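Local coordinates for protein salt-tolerant glutaminase (Micrococcus luteus, PDB 3AGD) that probably hydrolyses L-glutamine to L-glutamate and ammonium, as a salt-tolerant member of the glutaminase family that also carries a STAS domain, at residues Glu321-Asp325 with Arg326-His330; Ile335-Gly338 with Gly339-Val343; Asp418-Gly421 with Arg422-Ile425. One frame throughout, in Å; residues are numbered along the deposited sequence.

How the interactions relate
All three contacts are local and lie in the C-terminal part of the chain; interactions 2 and 3 fall within its STAS region. Interaction 1 is a surface hairpin turn, held by cross-strand backbone bonds, with charged side chains beside Phe328 on one face and Arg322 beside Val327 on the other. Interactions 2 and 3 are the first turns of helices 337-349 and 419-434. Their centres lie about 8 Å apart; Ile335 O and Asp418 N, 3.0 Å apart, probably hydrogen-bond, and Ala340 packs on Gly421 and Leu424. Interaction 2 is buried; interaction 3 is partly so, with an aspartate cap and a salt bridge where interaction 2 has small residues and waters. Both also touch the second subunit, whereas no other chain of the assembly reaches interaction 1.

Interaction 1: residues Glu321-Asp325 with Arg326-His330; sequences EREGD and RVFLH
Glu323 and Phe328 meet on one face of a two-residue beta hairpin, in which a type II' turn from Glu323 to Arg326 joins strands 317-323 and 326-332 at the surface of the C-terminal part of the protein. Beyond CG the Glu323 chain is extended and slants past the CE1-CZ side of the Phe328 ring: CG lies 3.6 Å from Phe328 CE1, and OE1 ends 3.5 Å from Phe328 CZ. Carboxylate and ring are steeply inclined, their planes 75° apart. Phe328 has CG turned back beside its own backbone N (chi1 -53°), which carries the ring toward Glu323 and sets the carbonyl O of Glu321 near its plane, at the edge. Alongside these side chains, Glu321 and Phe328 exchange both backbone bonds, and Glu323 N reaches Arg326 O at 2.7 Å, almost straight.

On the other face Arg322 leans over Val327, CG to CG2 at 4.1 Å. Its chain stays extended as far as NE, which donates to Gly324 O at 2.7 Å, with the oxygen in the guanidinium plane; NH1 adds a weaker bond to the same oxygen. Gly402 O takes a bond from NH1 and Ala394 O one from NH2, so all three guanidinium nitrogens have carbonyl partners within the chain. At the turn's end a water gives a hydrogen bond to Asp325 OD2 at 2.5 Å and weakly accepts one from Arg326 NH1.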
loop_
_atom_site.group_PDB
_atom_site.type_symbol
_atom_site.label_atom_id
_atom_site.label_comp_id
_atom_site.label_asym_id
_atom_site.label_seq_id
_atom_site.Cartn_x
_atom_site.Cartn_y
_atom_site.Cartn_z
ATOM N N GLU A 321 -21.878 -14.153 18.984
ATOM C CA GLU A 321 -22.423 -14.624 20.247
ATOM C C GLU A 321 -23.421 -15.742 19.996
ATOM O O GLU A 321 -23.914 -15.899 18.881
ATOM C CB GLU A 321 -23.073 -13.453 20.986
ATOM C CG GLU A 321 -22.163 -12.232 21.006
ATOM C CD GLU A 321 -22.679 -11.094 21.861
ATOM O OE1 GLU A 321 -23.892 -10.801 21.814
ATOM O OE2 GLU A 321 -21.856 -10.479 22.571
ATOM N N ARG A 322 -23.720 -16.525 21.024
ATOM C CA ARG A 322 -24.645 -17.632 20.844
ATOM C C ARG A 322 -25.744 -17.735 21.882
ATOM O O ARG A 322 -25.509 -17.514 23.066
ATOM C CB ARG A 322 -23.873 -18.951 20.826
ATOM C CG ARG A 322 -24.768 -20.159 20.619
ATOM C CD ARG A 322 -23.973 -21.411 20.303
ATOM N NE ARG A 322 -24.855 -22.549 20.070
ATOM C CZ ARG A 322 -24.447 -23.749 19.671
ATOM N NH1 ARG A 322 -25.333 -24.721 19.490
ATOM N NH2 ARG A 322 -23.157 -23.976 19.444
ATOM N N GLU A 323 -26.955 -18.052 21.439
ATOM C CA GLU A 323 -28.051 -18.250 22.382
ATOM C C GLU A 323 -28.741 -19.540 22.013
ATOM O O GLU A 323 -29.649 -19.572 21.180
ATOM C CB GLU A 323 -29.056 -17.103 22.367
ATOM C CG GLU A 323 -28.455 -15.791 22.782
ATOM C CD GLU A 323 -29.492 -14.709 22.988
ATOM O OE1 GLU A 323 -30.574 -14.780 22.364
ATOM O OE2 GLU A 323 -29.216 -13.776 23.770
ATOM N N GLY A 324 -28.270 -20.610 22.645
ATOM C CA GLY A 324 -28.815 -21.924 22.406
ATOM C C GLY A 324 -28.613 -22.384 20.979
ATOM O O GLY A 324 -27.508 -22.720 20.565
ATOM N N ASP A 325 -29.695 -22.380 20.216
ATOM C CA ASP A 325 -29.660 -22.823 18.832
ATOM C C ASP A 325 -29.327 -21.728 17.827
ATOM O O ASP A 325 -29.194 -22.004 16.632
ATOM C CB ASP A 325 -31.006 -23.420 18.463
ATOM C CG ASP A 325 -32.145 -22.467 18.744
ATOM O OD1 ASP A 325 -32.543 -22.346 19.924
ATOM O OD2 ASP A 325 -32.627 -21.820 17.788
ATOM N N ARG A 326 -29.218 -20.483 18.274
ATOM C CA ARG A 326 -28.894 -19.448 17.309
ATOM C C ARG A 326 -27.659 -18.630 17.626
ATOM O O ARG A 326 -27.323 -18.379 18.783
ATOM C CB ARG A 326 -30.088 -18.522 17.059
ATOM C CG ARG A 326 -30.427 -17.527 18.146
ATOM C CD ARG A 326 -31.428 -16.524 17.574
ATOM N NE ARG A 326 -32.490 -17.209 16.836
ATOM C CZ ARG A 326 -33.314 -16.621 15.974
ATOM N NH1 ARG A 326 -34.247 -17.338 15.355
ATOM N NH2 ARG A 326 -33.202 -15.321 15.722
ATOM N N VAL A 327 -26.989 -18.225 16.558
ATOM C CA VAL A 327 -25.773 -17.447 16.635
ATOM C C VAL A 327 -25.999 -16.055 16.041
ATOM O O VAL A 327 -26.674 -15.907 15.022
ATOM C CB VAL A 327 -24.652 -18.178 15.865
ATOM C CG1 VAL A 327 -23.436 -17.284 15.715
ATOM C CG2 VAL A 327 -24.288 -19.467 16.600
ATOM N N PHE A 328 -25.456 -15.035 16.697
ATOM C CA PHE A 328 -25.582 -13.668 16.208
ATOM C C PHE A 328 -24.199 -13.250 15.753
ATOM O O PHE A 328 -23.265 -13.162 16.552
ATOM C CB PHE A 328 -26.079 -12.730 17.311
ATOM C CG PHE A 328 -27.340 -13.197 17.965
ATOM C CD1 PHE A 328 -27.339 -14.340 18.759
ATOM C CD2 PHE A 328 -28.542 -12.542 17.735
ATOM C CE1 PHE A 328 -28.515 -14.826 19.315
ATOM C CE2 PHE A 328 -29.730 -13.019 18.286
ATOM C CZ PHE A 328 -29.717 -14.166 19.076
ATOM N N LEU A 329 -24.069 -13.017 14.456
ATOM C CA LEU A 329 -22.798 -12.629 13.874
ATOM C C LEU A 329 -22.928 -11.201 13.341
ATOM O O LEU A 329 -23.584 -10.970 12.327
ATOM C CB LEU A 329 -22.461 -13.594 12.737
ATOM C CG LEU A 329 -21.026 -13.745 12.228
ATOM C CD1 LEU A 329 -21.073 -14.558 10.943
ATOM C CD2 LEU A 329 -20.388 -12.401 11.962
ATOM N N HIS A 330 -22.311 -10.247 14.031
ATOM C CA HIS A 330 -22.370 -8.850 13.610
ATOM C C HIS A 330 -21.075 -8.389 12.934
ATOM O O HIS A 330 -19.984 -8.529 13.494
ATOM C CB HIS A 330 -22.683 -7.958 14.812
ATOM C CG HIS A 330 -24.113 -8.020 15.254
ATOM N ND1 HIS A 330 -24.761 -9.207 15.512
ATOM C CD2 HIS A 330 -25.020 -7.039 15.477
ATOM C CE1 HIS A 330 -26.008 -8.957 15.875
ATOM N NE2 HIS A 330 -26.189 -7.649 15.861
HETATM O O HOH W 1 -33.586 -20.721 15.738
#

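Interaction 2: residues Ile335-Gly338 with Gly339-Val343; sequences IRFG and GAEAV
Ala340 N and Glu341 N bond back to Arg336 O (3.0 Å) and Phe337 O (2.9 Å), both nearly along the C=O axis, and so start the first turn of helix 337-349. Arg336 is the N-cap residue of this STAS-domain helix, which follows directly on strand 334-335. A water bridges the first turn, accepting from Arg336 N and, at 3.1 Å, from Gly339 N.

Ile335 packs its CG2 branch, set anti to the backbone N, against the backbone of the turn, 3.7 Å from Ala340 N and 4.3 Å from Ala340 CB. Gly339, with no side chain, meets the same methyl through its backbone, Gly339 C lying 4.1 Å from Ile335 CG2. On the flank facing the second subunit, the Phe337 ring takes Glu341 CB over one face, 4.2 Å from CE2, and meets Phe302 of that subunit as well. Glu341 bends at chi2 (-73°), swinging its carboxylate away from the turn toward the neighbour, where His51 and Thr47 of the second subunit bind OE2 and OE1. OE1 also accepts from a second water at 2.8 Å, and that water donates in turn to Gly338 O.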
loop_
_atom_site.group_PDB
_atom_site.type_symbol
_atom_site.label_atom_id
_atom_site.label_comp_id
_atom_site.label_asym_id
_atom_site.label_seq_id
_atom_site.Cartn_x
_atom_site.Cartn_y
_atom_site.Cartn_z
ATOM N N ILE A 335 -15.794 -3.265 4.175
ATOM C CA ILE A 335 -15.492 -4.627 3.781
ATOM C C ILE A 335 -15.156 -4.877 2.319
ATOM O O ILE A 335 -15.949 -4.601 1.418
ATOM C CB ILE A 335 -16.644 -5.567 4.198
ATOM C CG1 ILE A 335 -16.834 -5.490 5.716
ATOM C CG2 ILE A 335 -16.335 -7.004 3.779
ATOM C CD1 ILE A 335 -17.977 -6.344 6.239
ATOM N N ARG A 336 -13.960 -5.414 2.108
ATOM C CA ARG A 336 -13.466 -5.769 0.787
ATOM C C ARG A 336 -12.930 -7.189 0.946
ATOM O O ARG A 336 -13.390 -7.918 1.826
ATOM C CB ARG A 336 -12.370 -4.794 0.357
ATOM C CG ARG A 336 -12.888 -3.361 0.199
ATOM C CD ARG A 336 -11.768 -2.339 0.088
ATOM N NE ARG A 336 -11.449 -1.955 -1.286
ATOM C CZ ARG A 336 -10.985 -2.783 -2.214
ATOM N NH1 ARG A 336 -10.789 -4.056 -1.922
ATOM N NH2 ARG A 336 -10.700 -2.334 -3.430
ATOM N N PHE A 337 -11.968 -7.598 0.127
ATOM C CA PHE A 337 -11.449 -8.956 0.253
ATOM C C PHE A 337 -11.029 -9.311 1.676
ATOM O O PHE A 337 -11.468 -10.319 2.224
ATOM C CB PHE A 337 -10.249 -9.190 -0.658
ATOM C CG PHE A 337 -9.663 -10.567 -0.515
ATOM C CD1 PHE A 337 -10.233 -11.654 -1.179
ATOM C CD2 PHE A 337 -8.592 -10.794 0.344
ATOM C CE1 PHE A 337 -9.741 -12.949 -0.984
ATOM C CE2 PHE A 337 -8.096 -12.088 0.547
ATOM C CZ PHE A 337 -8.672 -13.164 -0.119
ATOM N N GLY A 338 -10.165 -8.480 2.255
ATOM C CA GLY A 338 -9.665 -8.718 3.598
ATOM C C GLY A 338 -10.697 -9.039 4.659
ATOM O O GLY A 338 -10.557 -10.020 5.397
ATOM N N GLY A 339 -11.725 -8.204 4.757
ATOM C CA GLY A 339 -12.763 -8.431 5.744
ATOM C C GLY A 339 -13.620 -9.637 5.406
ATOM O O GLY A 339 -13.986 -10.410 6.291
ATOM N N ALA A 340 -13.936 -9.805 4.126
ATOM C CA ALA A 340 -14.760 -10.927 3.691
ATOM C C ALA A 340 -14.084 -12.267 3.994
ATOM O O ALA A 340 -14.746 -13.229 4.376
ATOM C CB ALA A 340 -15.056 -10.810 2.199
ATOM N N GLU A 341 -12.767 -12.320 3.819
ATOM C CA GLU A 341 -11.999 -13.535 4.087
ATOM C C GLU A 341 -12.195 -13.894 5.558
ATOM O O GLU A 341 -12.391 -15.059 5.907
ATOM C CB GLU A 341 -10.512 -13.282 3.792
ATOM C CG GLU A 341 -9.597 -14.513 3.827
ATOM C CD GLU A 341 -9.340 -15.040 5.232
ATOM O OE1 GLU A 341 -9.191 -14.220 6.162
ATOM O OE2 GLU A 341 -9.268 -16.276 5.402
ATOM N N ALA A 342 -12.150 -12.876 6.411
ATOM C CA ALA A 342 -12.321 -13.059 7.845
ATOM C C ALA A 342 -13.742 -13.511 8.167
ATOM O O ALA A 342 -13.946 -14.361 9.034
ATOM C CB ALA A 342 -12.006 -11.765 8.573
ATOM N N VAL A 343 -14.723 -12.938 7.473
ATOM C CA VAL A 343 -16.117 -13.307 7.695
ATOM C C VAL A 343 -16.325 -14.775 7.331
ATOM O O VAL A 343 -16.977 -15.515 8.063
ATOM C CB VAL A 343 -17.069 -12.426 6.861
ATOM C CG1 VAL A 343 -18.511 -12.910 7.018
ATOM C CG2 VAL A 343 -16.954 -10.980 7.322
HETATM O O HOH W 2 -12.001 -5.190 4.301
HETATM O O HOH W 3 -8.447 -11.493 6.190
#

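Interaction 3: residues Asp418-Gly421 with Arg422-Ile425; sequences DDVG and RRLI
Arg422 reaches back along the helix to Asp419, its NH1 lying 2.6 Å from Asp419 OD1 in a salt bridge. The oxygen sits at the guanidinium edge, near its plane, but the carboxylate is turned 70° against it and the hydrogen bond is bent and weak, 120° at the hydrogen. A bend at chi3 (-80°) curls the arginine back over the start of the helix, with Arg422 NH1 3.4 Å from Asp418 C. NH2 is held separately by Ile447 O near the C-terminus.

Gly421 takes the capping bond: its N donates to Asp418 OD1 at 2.9 Å, nearly straight, meeting the oxygen from above the carboxylate plane. Asp418 is thus the N-cap of helix 419-434, the helix of a beta-alpha-beta unit in the STAS domain that links strands 406-417 and 438-442. Gly421 O in turn accepts from Ile425 N, and Ile425 CG1 rests 3.1 Å from that same oxygen.

Val420 lies alongside both Arg423 and Leu424, all three pointing the same way. Its CG1 is 3.8 Å from Arg423 NH2, which donates to Asp301 O of the second subunit, and 3.9 Å from Leu424 CD1.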
loop_
_atom_site.group_PDB
_atom_site.type_symbol
_atom_site.label_atom_id
_atom_site.label_comp_id
_atom_site.label_asym_id
_atom_site.label_seq_id
_atom_site.Cartn_x
_atom_site.Cartn_y
_atom_site.Cartn_z
ATOM N N ASP A 418 -17.512 -3.913 -1.095
ATOM C CA ASP A 418 -17.290 -3.897 -2.533
ATOM C C ASP A 418 -17.888 -5.169 -3.115
ATOM O O ASP A 418 -18.351 -6.037 -2.375
ATOM C CB ASP A 418 -15.791 -3.756 -2.854
ATOM C CG ASP A 418 -15.007 -5.037 -2.636
ATOM O OD1 ASP A 418 -15.421 -5.874 -1.807
ATOM O OD2 ASP A 418 -13.952 -5.192 -3.294
ATOM N N ASP A 419 -17.906 -5.278 -4.438
ATOM C CA ASP A 419 -18.492 -6.451 -5.070
ATOM C C ASP A 419 -17.840 -7.770 -4.693
ATOM O O ASP A 419 -18.520 -8.790 -4.619
ATOM C CB ASP A 419 -18.505 -6.288 -6.589
ATOM C CG ASP A 419 -19.502 -5.239 -7.046
ATOM O OD1 ASP A 419 -20.380 -4.867 -6.235
ATOM O OD2 ASP A 419 -19.417 -4.795 -8.211
ATOM N N VAL A 420 -16.533 -7.759 -4.456
ATOM C CA VAL A 420 -15.841 -8.987 -4.084
ATOM C C VAL A 420 -16.325 -9.494 -2.730
ATOM O O VAL A 420 -16.675 -10.662 -2.592
ATOM C CB VAL A 420 -14.313 -8.782 -4.024
ATOM C CG1 VAL A 420 -13.636 -10.020 -3.416
ATOM C CG2 VAL A 420 -13.778 -8.536 -5.425
ATOM N N GLY A 421 -16.341 -8.616 -1.732
ATOM C CA GLY A 421 -16.795 -9.024 -0.415
ATOM C C GLY A 421 -18.249 -9.444 -0.487
ATOM O O GLY A 421 -18.694 -10.353 0.206
ATOM N N ARG A 422 -18.981 -8.761 -1.358
ATOM C CA ARG A 422 -20.394 -8.996 -1.587
ATOM C C ARG A 422 -20.622 -10.388 -2.199
ATOM O O ARG A 422 -21.575 -11.079 -1.851
ATOM C CB ARG A 422 -20.910 -7.884 -2.505
ATOM C CG ARG A 422 -22.384 -7.873 -2.771
ATOM C CD ARG A 422 -22.768 -6.639 -3.588
ATOM N NE ARG A 422 -22.894 -5.428 -2.778
ATOM C CZ ARG A 422 -22.121 -4.352 -2.898
ATOM N NH1 ARG A 422 -21.144 -4.320 -3.796
ATOM N NH2 ARG A 422 -22.340 -3.290 -2.131
ATOM N N ARG A 423 -19.734 -10.800 -3.097
ATOM C CA ARG A 423 -19.836 -12.109 -3.737
ATOM C C ARG A 423 -19.385 -13.225 -2.792
ATOM O O ARG A 423 -19.983 -14.302 -2.753
ATOM C CB ARG A 423 -18.978 -12.139 -5.002
ATOM C CG ARG A 423 -18.803 -13.522 -5.611
ATOM C CD ARG A 423 -17.712 -13.517 -6.667
ATOM N NE ARG A 423 -16.435 -13.066 -6.119
ATOM C CZ ARG A 423 -15.304 -12.993 -6.813
ATOM N NH1 ARG A 423 -15.283 -13.343 -8.092
ATOM N NH2 ARG A 423 -14.194 -12.565 -6.229
ATOM N N LEU A 424 -18.321 -12.971 -2.037
ATOM C CA LEU A 424 -17.804 -13.960 -1.100
ATOM C C LEU A 424 -18.793 -14.251 0.027
ATOM O O LEU A 424 -19.036 -15.408 0.358
ATOM C CB LEU A 424 -16.467 -13.490 -0.512
ATOM C CG LEU A 424 -15.285 -13.477 -1.488
ATOM C CD1 LEU A 424 -14.060 -12.851 -0.830
ATOM C CD2 LEU A 424 -14.982 -14.903 -1.925
ATOM N N ILE A 425 -19.367 -13.204 0.611
ATOM C CA ILE A 425 -20.321 -13.381 1.702
ATOM C C ILE A 425 -21.611 -14.066 1.237
ATOM O O ILE A 425 -22.187 -14.879 1.964
ATOM C CB ILE A 425 -20.666 -12.031 2.351
ATOM C CG1 ILE A 425 -19.419 -11.460 3.030
ATOM C CG2 ILE A 425 -21.799 -12.202 3.360
ATOM C CD1 ILE A 425 -19.638 -10.120 3.716
#